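Phosphoserine aminotransferase (Bacillus circulans, PDB 2C0R) catalyses the reversible, pyridoxal-phosphate-dependent transfer of an amino group between phosphoserine and 2-oxoglutarate in serine biosynthesis, and the corresponding reaction of phosphohydroxythreonine in pyridoxine biosynthesis. Local coordinates at residues Q266-R269 and K270-S273. The protein carries 1 engineered substitution. Sequence-based numbering, arbitrary orientation.
Sequences QANR and KKAS
Asn268 and Lys271, an i/i+3 side-chain pair on alpha helix 260-280, run side by side and point the same way, joined by a hydrogen bond of 2.9 Å from Lys271 NZ to Asn268 OD1. The ammonium stands above the amide's carbonyl plane, 37° out of it. Both side chains leave beside their own backbone N (chi1 -70° in Lys271), and the lysine bends at chi2 and chi3, which carries CD past Ala267 O at 3.3 Å and returns NZ to the amide. Lys271 NZ is also hydrogen-bonded to the carbonyls of Ile338, Tyr339 and Val342; with four acceptors, at least one N-H is probably shared. Asn268 ND2 binds Asn340 OD1.

Backbone bonding is i to i+4 in all four pairs, 266-270 to 269-273; Lys271 N meets Ala267 O at 3.0 Å with an N-H...O angle of 164°.

Within the helix the Arg269 guanidinium makes van der Waals contacts: the bent chain places NH2 3.5 Å from Ala272 CB and NH1 3.6 Å from Ser273 CB, with Ser273 N over one face. Outside it, NE forms a salt bridge with Asp297 OD2.

A methionine in place of Lys271 would probably leave Asn268 OD1 and three loop carbonyls without their shared donor. Lys271 also packs on Tyr344 and Cys347, so one buried ammonium, its charge probably eased by four oxygens, joins this helix to the loop after strand 334-337 beside helix 344-361.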
ATOM      1  N   GLN A 266      22.012 -14.436  14.830  1.00 11.93           N
ATOM      2  CA  GLN A 266      22.340 -15.382  15.904  1.00 13.74           C
ATOM      3  C   GLN A 266      21.097 -15.842  16.603  1.00 12.65           C
ATOM      4  O   GLN A 266      20.952 -17.037  16.919  1.00 12.77           O
ATOM      5  CB  GLN A 266      23.303 -14.661  16.844  1.00 13.83           C
ATOM      6  CG  GLN A 266      23.607 -15.442  18.116  1.00 15.97           C
ATOM      7  CD  GLN A 266      24.592 -14.703  18.986  1.00 17.13           C
ATOM      8  OE1 GLN A 266      25.700 -15.173  19.200  1.00 25.43           O
ATOM      9  NE2 GLN A 266      24.262 -13.552  19.535  1.00 20.17           N
ATOM     10  N   ALA A 267      20.193 -14.874  16.862  1.00 13.00           N
ATOM     11  CA  ALA A 267      18.940 -15.224  17.532  1.00 12.10           C
ATOM     12  C   ALA A 267      18.076 -16.163  16.697  1.00 13.05           C
ATOM     13  O   ALA A 267      17.458 -17.115  17.216  1.00 13.07           O
ATOM     14  CB  ALA A 267      18.129 -13.986  17.890  1.00 12.64           C
ATOM     15  N   ASN A 268      17.998 -15.932  15.415  1.00 11.86           N
ATOM     16  CA  ASN A 268      17.201 -16.780  14.545  1.00 12.00           C
ATOM     17  C   ASN A 268      17.849 -18.144  14.371  1.00 12.46           C
ATOM     18  O   ASN A 268      17.099 -19.103  14.275  1.00 12.64           O
ATOM     19  CB  ASN A 268      17.069 -16.082  13.180  1.00 12.31           C
ATOM     20  CG  ASN A 268      16.303 -14.783  13.248  1.00 12.45           C
ATOM     21  OD1 ASN A 268      15.574 -14.523  14.197  1.00 14.04           O
ATOM     22  ND2 ASN A 268      16.496 -13.952  12.234  1.00 13.62           N
ATOM     23  N   ARG A 269      19.190 -18.211  14.317  1.00 12.66           N
ATOM     24  CA  ARG A 269      19.802 -19.546  14.196  1.00 12.63           C
ATOM     25  C   ARG A 269      19.450 -20.377  15.410  1.00 13.00           C
ATOM     26  O   ARG A 269      19.207 -21.589  15.315  1.00 14.03           O
ATOM     27  CB  ARG A 269      21.303 -19.353  14.041  1.00 13.87           C
ATOM     28  CG  ARG A 269      22.097 -20.673  13.950  1.00 15.04           C
ATOM     29  CD  ARG A 269      22.112 -21.312  12.606  1.00 16.04           C
ATOM     30  NE  ARG A 269      20.880 -21.908  12.106  1.00 15.48           N
ATOM     31  CZ  ARG A 269      20.521 -23.161  12.388  1.00 14.45           C
ATOM     32  NH1 ARG A 269      21.254 -23.948  13.183  1.00 17.47           N
ATOM     33  NH2 ARG A 269      19.393 -23.609  11.861  1.00 14.58           N
ATOM     34  N   LYS A 270      19.459 -19.705  16.587  1.00 13.51           N
ATOM     35  CA  LYS A 270      19.108 -20.424  17.806  1.00 14.07           C
ATOM     36  C   LYS A 270      17.682 -20.946  17.776  1.00 13.07           C
ATOM     37  O   LYS A 270      17.374 -22.066  18.179  1.00 13.93           O
ATOM     38  CB  LYS A 270      19.315 -19.446  18.946  1.00 14.78           C
ATOM     39  CG  LYS A 270      18.796 -19.875  20.312  1.00 14.82           C
ATOM     40  CD  LYS A 270      19.072 -18.759  21.307  1.00 15.74           C
ATOM     41  CE  LYS A 270      18.404 -19.044  22.646  1.00 20.82           C
ATOM     42  NZ  LYS A 270      18.562 -17.839  23.518  1.00 21.92           N
ATOM     43  N   LYS A 271      16.755 -20.070  17.332  1.00 13.58           N
ATOM     44  CA  LYS A 271      15.366 -20.483  17.175  1.00 13.67           C
ATOM     45  C   LYS A 271      15.221 -21.654  16.216  1.00 12.87           C
ATOM     46  O   LYS A 271      14.540 -22.645  16.503  1.00 13.56           O
ATOM     47  CB  LYS A 271      14.493 -19.322  16.640  1.00 12.29           C
ATOM     48  CG  LYS A 271      14.302 -18.220  17.672  1.00 15.06           C
ATOM     49  CD  LYS A 271      14.146 -16.829  17.038  1.00 16.67           C
ATOM     50  CE  LYS A 271      13.216 -16.791  15.863  1.00 15.30           C
ATOM     51  NZ  LYS A 271      13.017 -15.395  15.379  1.00 14.07           N
ATOM     52  N   ALA A 272      15.831 -21.540  15.034  1.00 11.69           N
ATOM     53  CA  ALA A 272      15.682 -22.567  14.019  1.00 11.31           C
ATOM     54  C   ALA A 272      16.291 -23.884  14.505  1.00 12.75           C
ATOM     55  O   ALA A 272      15.721 -24.938  14.241  1.00 14.18           O
ATOM     56  CB  ALA A 272      16.366 -22.102  12.736  1.00 14.19           C
ATOM     57  N   SER A 273      17.433 -23.762  15.191  1.00 13.52           N
ATOM     58  CA  SER A 273      18.156 -24.965  15.608  1.00 14.39           C
ATOM     59  C   SER A 273      17.265 -25.739  16.556  1.00 14.74           C
ATOM     60  O   SER A 273      17.225 -26.978  16.487  1.00 14.39           O
ATOM     61  CB  SER A 273      19.448 -24.534  16.297  1.00 16.12           C
ATOM     62  OG  SER A 273      20.132 -25.653  16.883  1.00 20.45           O
TER